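11S globulin (Wrightia tinctoria, PDB 5WXU) sequesters the plant hormone auxin (indole-3-acetic acid) and probably serves as a seed storage protein. Local coordinates at the interface of chains A and B. Residues are numbered along the deposited sequence; one frame, centred on the assembly and turned at random. Chains: chain A/B, 11S globulin.

Contact 1: the interface of chains A and B. Residues chain A 364, 366, 395; chain B 229-230, 233-234.
B:Phe233 is held between A:Arg364 and A:Leu395, one on each face of its ring. The guanidinium of A:Arg364 lies almost parallel to the ring, the two planes 5° apart, with B:Phe233 CD2 over the centre of the guanidinium and 3.6 Å from A:Arg364 CZ. The same arginine continues across the ring toward its rim, where the methylene CD sits over that face. From the opposite side the methyl CD2 of A:Leu395 points at the middle of the ring, a CH-pi contact, and A:Leu395 CB packs 3.6 Å from B:Phe233 CE2. A:Gln366 CB closes the ring's edge, lying in its plane.

The stacked guanidinium uses its own edge for polar contacts. A:Arg364 NH2 donates to the carboxylate oxygen B:Asp230 OD2 at 2.9 Å in a salt bridge that is nearly straight (169° at the hydrogen). The acceptor lies in the guanidinium plane and offers its anti lone pair, turned away from OD1. Water 1 extends this grip, linking A:Arg364 NH1 to the same OD2. Next to it, the side-chain carbonyl OE1 of A:Gln366 takes the backbone N-H of B:Asp230 at 2.9 Å; the donor is tilted out of the amide plane. Beyond this bond, A:Leu395 CD1 meets the methyl CD2 of B:Leu229 at 3.6 Å.

Backbone elements set these groups in place. A:Arg364 and A:Gln366 are alternate residues of strand 362-368, and A:Leu395 comes from strand 393-399 beside it. Partner residues B:Leu229 and B:Asp230 lead into helix 231-238, which carries B:Phe233. The arginine runs extended from CG to NE, with CG opposite the backbone N (chi1 172°), and this lays its guanidinium along the ring face, with its NH2 edge at the aspartate. On the helix, the backbone of B:Leu234 also meets the leucine, its CA 3.9 Å from A:Leu395 CD2.

Contact 2: the interface of chains A and B. Residues chain A 427-429, 449; chain B 122, 147-149.
A:Ala428, the last residue of the short helix 425-428, abuts strand 146-148 of chain B and the residue after it, joining the C-terminal cupin region of one 11S globulin subunit to the N-terminal cupin region of the next.

A main-chain hydrogen bond crosses directly: B:Gln149 N donates to A:Ala428 O at 2.9 Å, 164° at the hydrogen. A:Lys449 NZ, at the end of an extended side chain from helix 442-450, makes a weak bond to B:Gln147 O at 3.3 Å.

Bonds within each chain shape these surfaces. The same terminal nitrogen, NZ, donates to A:Arg427 O at 2.9 Å and to A:Val429 O at 2.7 Å, gathering the carbonyls on either side of A:Ala428. On chain B, the ring nitrogen B:His148 ND1 donates to B:Gln149 O at 2.8 Å; that oxygen lies in the imidazole plane, although the nitrogen stands above the carbonyl plane.

In the packing layer, A:Ala428 CB meets the amide carbon B:Gln149 CD at 3.6 Å and the carboxylate oxygen B:Glu122 OE2 at 3.4 Å. A bend at chi2 (69°) turns the glutamate so that its CG and carboxylate lie alongside A:Arg427 and A:Ala428.

Electrostatically, A:Arg427, a residue of the auxin-binding site, has NH1 5.0 Å from B:Glu122 OE1, and this may give a modest long-range attraction.

Contact 1: the interface of chains A and B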
ATOM      1  N   ARG A 364      32.480  17.413 -21.409  1.00 17.89           N
ATOM      2  CA  ARG A 364      31.641  17.962 -22.437  1.00 19.86           C
ATOM      3  C   ARG A 364      30.261  17.371 -22.147  1.00 19.93           C
ATOM      4  O   ARG A 364      30.122  16.171 -21.874  1.00 19.88           O
ATOM      5  CB  ARG A 364      32.124  17.471 -23.792  1.00 21.17           C
ATOM      6  CG  ARG A 364      31.211  17.831 -24.929  1.00 20.79           C
ATOM      7  CD  ARG A 364      31.862  17.327 -26.211  1.00 24.49           C
ATOM      8  NE  ARG A 364      31.022  17.748 -27.327  1.00 24.45           N
ATOM      9  CZ  ARG A 364      31.212  17.358 -28.580  1.00 26.83           C
ATOM     10  NH1 ARG A 364      32.186  16.510 -28.857  1.00 25.20           N
ATOM     11  NH2 ARG A 364      30.438  17.817 -29.536  1.00 25.67           N
ATOM     12  N   GLN A 366      26.407  17.298 -24.101  1.00 17.67           N
ATOM     13  CA  GLN A 366      25.476  17.660 -25.194  1.00 19.41           C
ATOM     14  C   GLN A 366      24.071  17.254 -24.821  1.00 18.90           C
ATOM     15  O   GLN A 366      23.865  16.159 -24.292  1.00 20.15           O
ATOM     16  CB  GLN A 366      25.888  17.059 -26.550  1.00 17.96           C
ATOM     17  CG  GLN A 366      24.982  17.597 -27.707  1.00 20.59           C
ATOM     18  CD  GLN A 366      25.574  17.427 -29.051  1.00 25.54           C
ATOM     19  OE1 GLN A 366      26.232  16.408 -29.311  1.00 22.73           O
ATOM     20  NE2 GLN A 366      25.354  18.437 -29.954  1.00 21.90           N
ATOM     21  N   LEU A 395      24.394  13.431 -23.579  1.00 19.74           N
ATOM     22  CA  LEU A 395      25.653  12.678 -23.664  1.00 19.57           C
ATOM     23  C   LEU A 395      26.671  13.403 -22.832  1.00 19.87           C
ATOM     24  O   LEU A 395      26.670  14.622 -22.864  1.00 17.82           O
ATOM     25  CB  LEU A 395      26.190  12.790 -25.087  1.00 23.73           C
ATOM     26  CG  LEU A 395      25.618  11.988 -26.197  1.00 29.60           C
ATOM     27  CD1 LEU A 395      24.467  12.768 -26.811  1.00 34.87           C
ATOM     28  CD2 LEU A 395      26.820  11.665 -27.130  1.00 31.79           C
TER
ATOM     29  N   LEU B 229      22.255  16.231 -32.194  1.00 23.94           N
ATOM     30  CA  LEU B 229      23.471  15.733 -31.588  1.00 22.52           C
ATOM     31  C   LEU B 229      24.619  15.793 -32.624  1.00 26.11           C
ATOM     32  O   LEU B 229      24.408  15.706 -33.888  1.00 27.67           O
ATOM     33  CB  LEU B 229      23.261  14.300 -31.136  1.00 24.01           C
ATOM     34  CG  LEU B 229      22.113  14.092 -30.110  1.00 27.15           C
ATOM     35  CD1 LEU B 229      21.922  12.647 -29.712  1.00 29.52           C
ATOM     36  CD2 LEU B 229      22.386  14.933 -28.865  1.00 29.25           C
ATOM     37  N   ASP B 230      25.845  15.881 -32.112  1.00 24.80           N
ATOM     38  CA  ASP B 230      27.057  15.812 -32.944  1.00 27.12           C
ATOM     39  C   ASP B 230      27.258  14.384 -33.342  1.00 24.67           C
ATOM     40  O   ASP B 230      27.419  13.517 -32.499  1.00 24.82           O
ATOM     41  CB  ASP B 230      28.252  16.308 -32.122  1.00 26.50           C
ATOM     42  CG  ASP B 230      29.584  16.211 -32.832  1.00 29.40           C
ATOM     43  OD1 ASP B 230      29.709  15.615 -33.936  1.00 28.76           O
ATOM     44  OD2 ASP B 230      30.515  16.827 -32.294  1.00 32.90           O
ATOM     45  N   PHE B 233      30.367  12.650 -31.863  1.00 23.68           N
ATOM     46  CA  PHE B 233      30.277  12.457 -30.396  1.00 23.23           C
ATOM     47  C   PHE B 233      29.397  11.257 -30.136  1.00 23.91           C
ATOM     48  O   PHE B 233      29.819  10.273 -29.509  1.00 23.49           O
ATOM     49  CB  PHE B 233      29.735  13.750 -29.796  1.00 23.91           C
ATOM     50  CG  PHE B 233      29.811  13.843 -28.268  1.00 24.38           C
ATOM     51  CD1 PHE B 233      30.688  13.110 -27.520  1.00 29.38           C
ATOM     52  CD2 PHE B 233      28.952  14.723 -27.611  1.00 26.12           C
ATOM     53  CE1 PHE B 233      30.716  13.259 -26.130  1.00 28.98           C
ATOM     54  CE2 PHE B 233      28.964  14.852 -26.233  1.00 25.03           C
ATOM     55  CZ  PHE B 233      29.875  14.140 -25.505  1.00 24.75           C
ATOM     56  N   LEU B 234      28.221  11.261 -30.760  1.00 23.82           N
ATOM     57  CA  LEU B 234      27.373  10.097 -30.701  1.00 23.93           C
ATOM     58  C   LEU B 234      28.011   8.817 -31.286  1.00 22.53           C
ATOM     59  O   LEU B 234      27.876   7.694 -30.725  1.00 21.49           O
ATOM     60  CB  LEU B 234      26.016  10.400 -31.315  1.00 24.94           C
ATOM     61  CG  LEU B 234      25.023   9.238 -31.240  1.00 27.10           C
ATOM     62  CD1 LEU B 234      24.696   8.780 -29.826  1.00 28.83           C
ATOM     63  CD2 LEU B 234      23.741   9.741 -31.898  1.00 30.12           C
TER
HETATM   64  O   HOH W   1      33.082  15.093 -31.405  1.00 41.06           O

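Contact 2: the interface of chains A and B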
ATOM      1  N   ARG A 427      19.188  -2.480 -28.690  0.52 18.94           N
ATOM      2  CA  ARG A 427      19.090  -3.935 -28.548  0.52 19.55           C
ATOM      3  C   ARG A 427      17.647  -4.438 -28.462  0.52 18.79           C
ATOM      4  O   ARG A 427      17.270  -5.422 -29.077  0.52 17.02           O
ATOM      5  CB  ARG A 427      19.882  -4.419 -27.333  0.52 20.96           C
ATOM      6  CG  ARG A 427      21.374  -4.373 -27.562  0.52 21.98           C
ATOM      7  CD  ARG A 427      22.077  -4.478 -26.220  0.52 23.60           C
ATOM      8  NE  ARG A 427      23.523  -4.678 -26.371  0.52 24.67           N
ATOM      9  CZ  ARG A 427      24.152  -5.852 -26.337  0.52 25.74           C
ATOM     10  NH1 ARG A 427      23.508  -7.006 -26.200  0.52 27.04           N
ATOM     11  NH2 ARG A 427      25.480  -5.872 -26.462  0.52 29.44           N
ATOM     12  N   ALA A 428      16.824  -3.732 -27.698  1.00 17.26           N
ATOM     13  CA  ALA A 428      15.471  -4.185 -27.425  1.00 17.54           C
ATOM     14  C   ALA A 428      14.479  -4.235 -28.616  1.00 18.59           C
ATOM     15  O   ALA A 428      13.430  -4.870 -28.557  1.00 19.69           O
ATOM     16  CB  ALA A 428      14.897  -3.366 -26.265  1.00 17.90           C
ATOM     17  N   VAL A 429      14.823  -3.525 -29.672  1.00 19.20           N
ATOM     18  CA  VAL A 429      14.044  -3.316 -30.837  1.00 19.67           C
ATOM     19  C   VAL A 429      14.621  -4.266 -31.862  1.00 21.20           C
ATOM     20  O   VAL A 429      15.830  -4.452 -31.916  1.00 19.81           O
ATOM     21  CB  VAL A 429      14.126  -1.848 -31.259  1.00 18.21           C
ATOM     22  CG1 VAL A 429      13.476  -1.611 -32.596  1.00 21.32           C
ATOM     23  CG2 VAL A 429      13.361  -1.005 -30.263  1.00 18.06           C
ATOM     24  N   LYS A 449      23.842  -2.436 -32.559  1.00 22.64           N
ATOM     25  CA  LYS A 449      23.420  -3.135 -31.333  1.00 23.08           C
ATOM     26  C   LYS A 449      24.538  -3.509 -30.411  1.00 25.27           C
ATOM     27  O   LYS A 449      24.372  -3.377 -29.172  1.00 22.36           O
ATOM     28  CB  LYS A 449      22.599  -4.395 -31.590  1.00 23.09           C
ATOM     29  CG  LYS A 449      21.174  -4.116 -32.025  1.00 21.71           C
ATOM     30  CD  LYS A 449      20.313  -5.354 -31.862  1.00 20.73           C
ATOM     31  CE  LYS A 449      18.877  -5.025 -32.191  1.00 22.47           C
ATOM     32  NZ  LYS A 449      17.981  -6.125 -31.818  1.00 20.92           N
TER
ATOM     33  N   GLU B 122      16.471  -9.091 -23.379  1.00 18.35           N
ATOM     34  CA  GLU B 122      15.821  -9.436 -24.611  1.00 19.41           C
ATOM     35  C   GLU B 122      15.400 -10.928 -24.576  1.00 21.53           C
ATOM     36  O   GLU B 122      16.263 -11.804 -24.734  1.00 21.56           O
ATOM     37  CB  GLU B 122      16.761  -9.146 -25.770  1.00 20.99           C
ATOM     38  CG  GLU B 122      16.817  -7.672 -26.174  1.00 23.88           C
ATOM     39  CD  GLU B 122      17.471  -6.751 -25.155  1.00 23.96           C
ATOM     40  OE1 GLU B 122      18.672  -7.132 -24.851  1.00 26.81           O
ATOM     41  OE2 GLU B 122      16.764  -5.716 -24.689  1.00 25.11           O
ATOM     42  N   GLN B 147      18.028 -10.901 -31.192  1.00 20.96           N
ATOM     43  CA  GLN B 147      17.341 -11.042 -29.907  1.00 23.27           C
ATOM     44  C   GLN B 147      16.718  -9.684 -29.699  1.00 18.18           C
ATOM     45  O   GLN B 147      17.397  -8.684 -29.888  1.00 19.97           O
ATOM     46  CB  GLN B 147      18.338 -11.303 -28.806  1.00 25.34           C
ATOM     47  CG  GLN B 147      19.002 -12.653 -28.821  1.00 35.52           C
ATOM     48  CD  GLN B 147      20.286 -12.597 -28.040  1.00 39.94           C
ATOM     49  OE1 GLN B 147      20.433 -11.791 -27.091  1.00 46.03           O
ATOM     50  NE2 GLN B 147      21.262 -13.384 -28.473  1.00 53.92           N
ATOM     51  N   HIS B 148      15.478  -9.647 -29.272  1.00 16.85           N
ATOM     52  CA  HIS B 148      14.835  -8.396 -28.947  1.00 18.62           C
ATOM     53  C   HIS B 148      13.822  -8.580 -27.801  1.00 17.93           C
ATOM     54  O   HIS B 148      13.593  -9.700 -27.395  1.00 18.22           O
ATOM     55  CB  HIS B 148      14.233  -7.697 -30.205  1.00 19.78           C
ATOM     56  CG  HIS B 148      13.293  -8.528 -31.007  1.00 20.93           C
ATOM     57  ND1 HIS B 148      12.029  -8.841 -30.568  1.00 20.70           N
ATOM     58  CD2 HIS B 148      13.429  -9.100 -32.236  1.00 21.98           C
ATOM     59  CE1 HIS B 148      11.425  -9.593 -31.488  1.00 25.28           C
ATOM     60  NE2 HIS B 148      12.246  -9.749 -32.514  1.00 22.47           N
ATOM     61  N   GLN B 149      13.196  -7.510 -27.328  1.00 17.74           N
ATOM     62  CA  GLN B 149      12.156  -7.726 -26.323  1.00 17.91           C
ATOM     63  C   GLN B 149      10.886  -8.266 -26.972  1.00 19.89           C
ATOM     64  O   GLN B 149      10.673  -8.099 -28.188  1.00 19.96           O
ATOM     65  CB  GLN B 149      11.912  -6.445 -25.522  1.00 16.27           C
ATOM     66  CG  GLN B 149      13.077  -6.135 -24.565  1.00 16.43           C
ATOM     67  CD  GLN B 149      12.868  -4.904 -23.708  1.00 17.32           C
ATOM     68  OE1 GLN B 149      11.809  -4.322 -23.691  1.00 19.63           O
ATOM     69  NE2 GLN B 149      13.880  -4.550 -22.939  1.00 19.24           N
TER

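The centres of the C-alpha atoms of contact 1 and contact 2 lie about 24 Å apart, and the two share no residue or secondary-structure element. In both, chain A contributes its C-terminal half: strands at contact 1, helices at contact 2. Chain B answers with helix 231-238 and its approach in the first, and with strand 146-148 and nearby loops in the second. Two separated patches of one head-to-tail interface, not an exact two-fold, may limit rocking between subunits. Such pairing suits the hexamer known for this family, and contact 2 brings an auxin-site arginine close to the subunit boundary.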